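Long-range contact in N-acetylglucosamine-6-phosphate deacetylase (Thermotoga maritima, PDB 1O12), which probably removes the acetyl group from N-acetylglucosamine-6-phosphate, using one divalent metal cation per subunit: residues F57-D69 and V263-K275. Numbering follows the deposited sequence.
Sequences FVDPHIHGVVGAD and VLVTDSISAAGLK
Val263 CG1 packs on Pro60 CG where the first and last strands of an amidohydrolase TIM barrel meet, a worked example of closure continued into active-site loops. Between these strands a water bridges Leu264 O and Val58 O. Val265 CG2 packs on Pro60 CG too and also reaches His61 CB, at 3.4 Å. Next, Thr266 N donates to Asp59 OD1 (3.3 Å), while His61 N meets this oxygen from the opposite face of the carboxylate in an Asx turn. An alanine here instead of Asp59 removes the acceptor shared by both N-H groups, and the corner before the His-X-His motif would probably be freer to shift. Asp267, the predicted proton donor/acceptor, is tied down by its N to His61 O (2.7 Å). Its CG, anti to the backbone N (chi1 -169°), lies over one face of the His61 ring, displaced toward its rim; ND1 and NE2 of that ring hydrogen-bond to Glu237 and to the iron ligand Glu127. His63 NE2 donates in its own ring plane to Asp267 OD1 at 2.9 Å, arriving on the anti side, 34° out of the carboxylate plane. Ser268 contributes backbone and side chain: its carbonyl O accepts from His63 N and, from above the carbonyl plane, from Gly64 N, while its OG donates to Gly64 O. Ser270 O accepts Gly67 N, in the type I' turn, along a nearly straight bond (168°). Last, Ala272 O receives Val66 N in the carbonyl plane at 2.8 Å.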
# COMPACT_ATOMS: atom_id res chain seq x y z
N PHE A 57 0.48 28.35 -0.75
CA PHE A 57 1.01 27.11 -0.22
C PHE A 57 1.12 27.20 1.30
O PHE A 57 1.25 28.30 1.85
CB PHE A 57 2.39 26.82 -0.81
CG PHE A 57 2.37 26.64 -2.30
CD1 PHE A 57 3.50 26.95 -3.07
CD2 PHE A 57 1.23 26.15 -2.95
CE1 PHE A 57 3.48 26.78 -4.45
CE2 PHE A 57 1.21 25.98 -4.33
CZ PHE A 57 2.33 26.29 -5.08
N VAL A 58 1.07 26.03 1.94
CA VAL A 58 1.16 25.89 3.37
C VAL A 58 2.23 24.84 3.73
O VAL A 58 2.13 23.68 3.29
CB VAL A 58 -0.22 25.44 3.94
CG1 VAL A 58 -0.10 25.26 5.45
CG2 VAL A 58 -1.32 26.48 3.56
N ASP A 59 3.24 25.24 4.51
CA ASP A 59 4.29 24.31 4.91
C ASP A 59 4.21 24.15 6.42
O ASP A 59 4.68 25.00 7.16
CB ASP A 59 5.68 24.82 4.51
CG ASP A 59 6.74 23.71 4.57
OD1 ASP A 59 6.42 22.66 5.15
OD2 ASP A 59 7.86 23.88 4.05
N PRO A 60 3.65 23.02 6.88
CA PRO A 60 3.51 22.77 8.32
C PRO A 60 4.73 22.13 8.93
O PRO A 60 4.74 21.84 10.13
CB PRO A 60 2.30 21.86 8.38
CG PRO A 60 2.51 20.97 7.15
CD PRO A 60 2.96 21.96 6.09
N HIS A 61 5.76 21.92 8.11
CA HIS A 61 6.95 21.25 8.60
C HIS A 61 8.22 21.76 7.93
O HIS A 61 8.63 21.23 6.90
CB HIS A 61 6.82 19.74 8.35
CG HIS A 61 7.79 18.92 9.14
ND1 HIS A 61 7.65 17.56 9.30
CD2 HIS A 61 8.92 19.26 9.81
CE1 HIS A 61 8.64 17.10 10.04
NE2 HIS A 61 9.42 18.11 10.36
N ILE A 62 8.84 22.79 8.52
CA ILE A 62 10.09 23.36 8.02
C ILE A 62 10.89 23.90 9.22
O ILE A 62 10.37 24.70 10.00
CB ILE A 62 9.84 24.50 6.98
CG1 ILE A 62 11.15 25.24 6.67
CG2 ILE A 62 8.79 25.47 7.47
CD1 ILE A 62 11.01 26.32 5.58
N HIS A 63 12.15 23.48 9.34
CA HIS A 63 13.03 23.89 10.43
C HIS A 63 13.71 25.25 10.21
O HIS A 63 13.78 26.08 11.10
CB HIS A 63 14.12 22.82 10.62
CG HIS A 63 13.57 21.45 10.82
ND1 HIS A 63 13.08 21.02 12.03
CD2 HIS A 63 13.32 20.45 9.93
CE1 HIS A 63 12.55 19.82 11.88
NE2 HIS A 63 12.67 19.45 10.62
N GLY A 64 14.21 25.45 8.99
CA GLY A 64 14.90 26.66 8.64
C GLY A 64 15.13 26.61 7.15
O GLY A 64 14.75 25.63 6.50
N VAL A 65 15.73 27.67 6.61
CA VAL A 65 16.00 27.76 5.19
C VAL A 65 16.89 28.99 4.95
O VAL A 65 16.77 29.98 5.66
CB VAL A 65 14.64 27.86 4.39
CG1 VAL A 65 13.86 29.11 4.82
CG2 VAL A 65 14.91 27.91 2.89
N VAL A 66 17.80 28.91 3.97
CA VAL A 66 18.74 30.00 3.61
C VAL A 66 19.42 30.71 4.80
O VAL A 66 19.53 31.94 4.85
CB VAL A 66 18.05 31.07 2.69
CG1 VAL A 66 17.83 30.52 1.29
CG2 VAL A 66 16.70 31.49 3.27
N GLY A 67 19.88 29.92 5.77
CA GLY A 67 20.55 30.45 6.92
C GLY A 67 19.70 30.66 8.15
O GLY A 67 20.25 30.76 9.24
N ALA A 68 18.38 30.74 8.01
CA ALA A 68 17.50 30.97 9.16
C ALA A 68 17.01 29.67 9.80
O ALA A 68 16.64 28.74 9.10
CB ALA A 68 16.31 31.80 8.72
N ASP A 69 17.00 29.61 11.13
CA ASP A 69 16.54 28.41 11.83
C ASP A 69 15.45 28.81 12.80
O ASP A 69 15.31 29.97 13.18
CB ASP A 69 17.61 27.77 12.72
CG ASP A 69 19.01 27.90 12.17
OD1 ASP A 69 19.58 26.84 11.79
OD2 ASP A 69 19.54 29.04 12.13
N VAL A 263 -0.11 15.39 2.44
CA VAL A 263 0.20 16.76 2.80
C VAL A 263 1.62 17.06 2.38
O VAL A 263 2.57 16.45 2.89
CB VAL A 263 0.04 16.95 4.31
CG1 VAL A 263 0.89 18.13 4.80
CG2 VAL A 263 -1.39 17.22 4.61
N LEU A 264 1.80 17.99 1.45
CA LEU A 264 3.18 18.29 1.03
C LEU A 264 3.88 19.00 2.18
O LEU A 264 3.27 19.77 2.92
CB LEU A 264 3.18 19.14 -0.24
CG LEU A 264 3.68 18.41 -1.49
CD1 LEU A 264 3.32 16.96 -1.44
CD2 LEU A 264 3.12 19.05 -2.74
N VAL A 265 5.17 18.75 2.31
CA VAL A 265 5.94 19.33 3.40
C VAL A 265 7.38 19.52 2.88
O VAL A 265 7.80 18.87 1.93
CB VAL A 265 5.88 18.32 4.61
CG1 VAL A 265 7.22 18.04 5.14
CG2 VAL A 265 4.92 18.84 5.69
N THR A 266 8.14 20.39 3.51
CA THR A 266 9.49 20.62 3.06
C THR A 266 10.54 19.94 3.96
O THR A 266 11.47 19.30 3.44
CB THR A 266 9.73 22.16 2.95
OG1 THR A 266 10.41 22.46 1.73
CG2 THR A 266 10.48 22.70 4.14
N ASP A 267 10.38 20.03 5.28
CA ASP A 267 11.32 19.45 6.25
C ASP A 267 12.69 20.04 5.96
O ASP A 267 13.74 19.44 6.21
CB ASP A 267 11.35 17.91 6.14
CG ASP A 267 12.12 17.22 7.31
OD1 ASP A 267 11.93 17.56 8.51
OD2 ASP A 267 12.92 16.29 7.02
N SER A 268 12.66 21.24 5.41
CA SER A 268 13.85 21.98 5.05
C SER A 268 14.64 22.44 6.28
O SER A 268 14.09 22.66 7.37
CB SER A 268 13.40 23.20 4.23
OG SER A 268 14.42 24.13 3.98
N ILE A 269 15.95 22.56 6.12
CA ILE A 269 16.77 23.06 7.22
C ILE A 269 17.47 24.35 6.75
O ILE A 269 17.38 24.70 5.57
CB ILE A 269 17.81 22.02 7.67
CG1 ILE A 269 18.75 21.66 6.51
CG2 ILE A 269 17.09 20.80 8.21
CD1 ILE A 269 19.77 20.59 6.88
N SER A 270 18.11 25.05 7.68
CA SER A 270 18.84 26.29 7.38
C SER A 270 19.75 26.19 6.15
O SER A 270 19.88 27.14 5.39
CB SER A 270 19.67 26.70 8.59
OG SER A 270 20.56 25.65 8.96
N ALA A 271 20.38 25.04 5.96
CA ALA A 271 21.29 24.83 4.84
C ALA A 271 20.64 24.97 3.46
O ALA A 271 21.33 25.23 2.48
CB ALA A 271 21.93 23.45 4.95
N ALA A 272 19.33 24.79 3.37
CA ALA A 272 18.66 24.87 2.08
C ALA A 272 18.97 26.19 1.40
O ALA A 272 18.82 27.25 2.00
CB ALA A 272 17.17 24.70 2.25
N GLY A 273 19.41 26.11 0.15
CA GLY A 273 19.75 27.31 -0.61
C GLY A 273 21.18 27.80 -0.36
O GLY A 273 21.53 28.90 -0.78
N LEU A 274 21.99 26.99 0.32
CA LEU A 274 23.37 27.36 0.59
C LEU A 274 24.32 26.30 0.01
O LEU A 274 23.93 25.15 -0.16
CB LEU A 274 23.61 27.48 2.09
CG LEU A 274 22.70 28.47 2.82
CD1 LEU A 274 23.13 28.61 4.27
CD2 LEU A 274 22.73 29.81 2.12
N LYS A 275 25.56 26.70 -0.30
CA LYS A 275 26.56 25.77 -0.84
C LYS A 275 26.70 24.52 0.03
O LYS A 275 26.41 24.54 1.22
CB LYS A 275 27.95 26.46 -0.96
CG LYS A 275 28.11 27.80 -0.19
CD LYS A 275 27.67 27.73 1.30
CE LYS A 275 27.36 29.12 1.89
NZ LYS A 275 26.28 29.84 1.14
O HOH W 1 0.79 21.30 2.79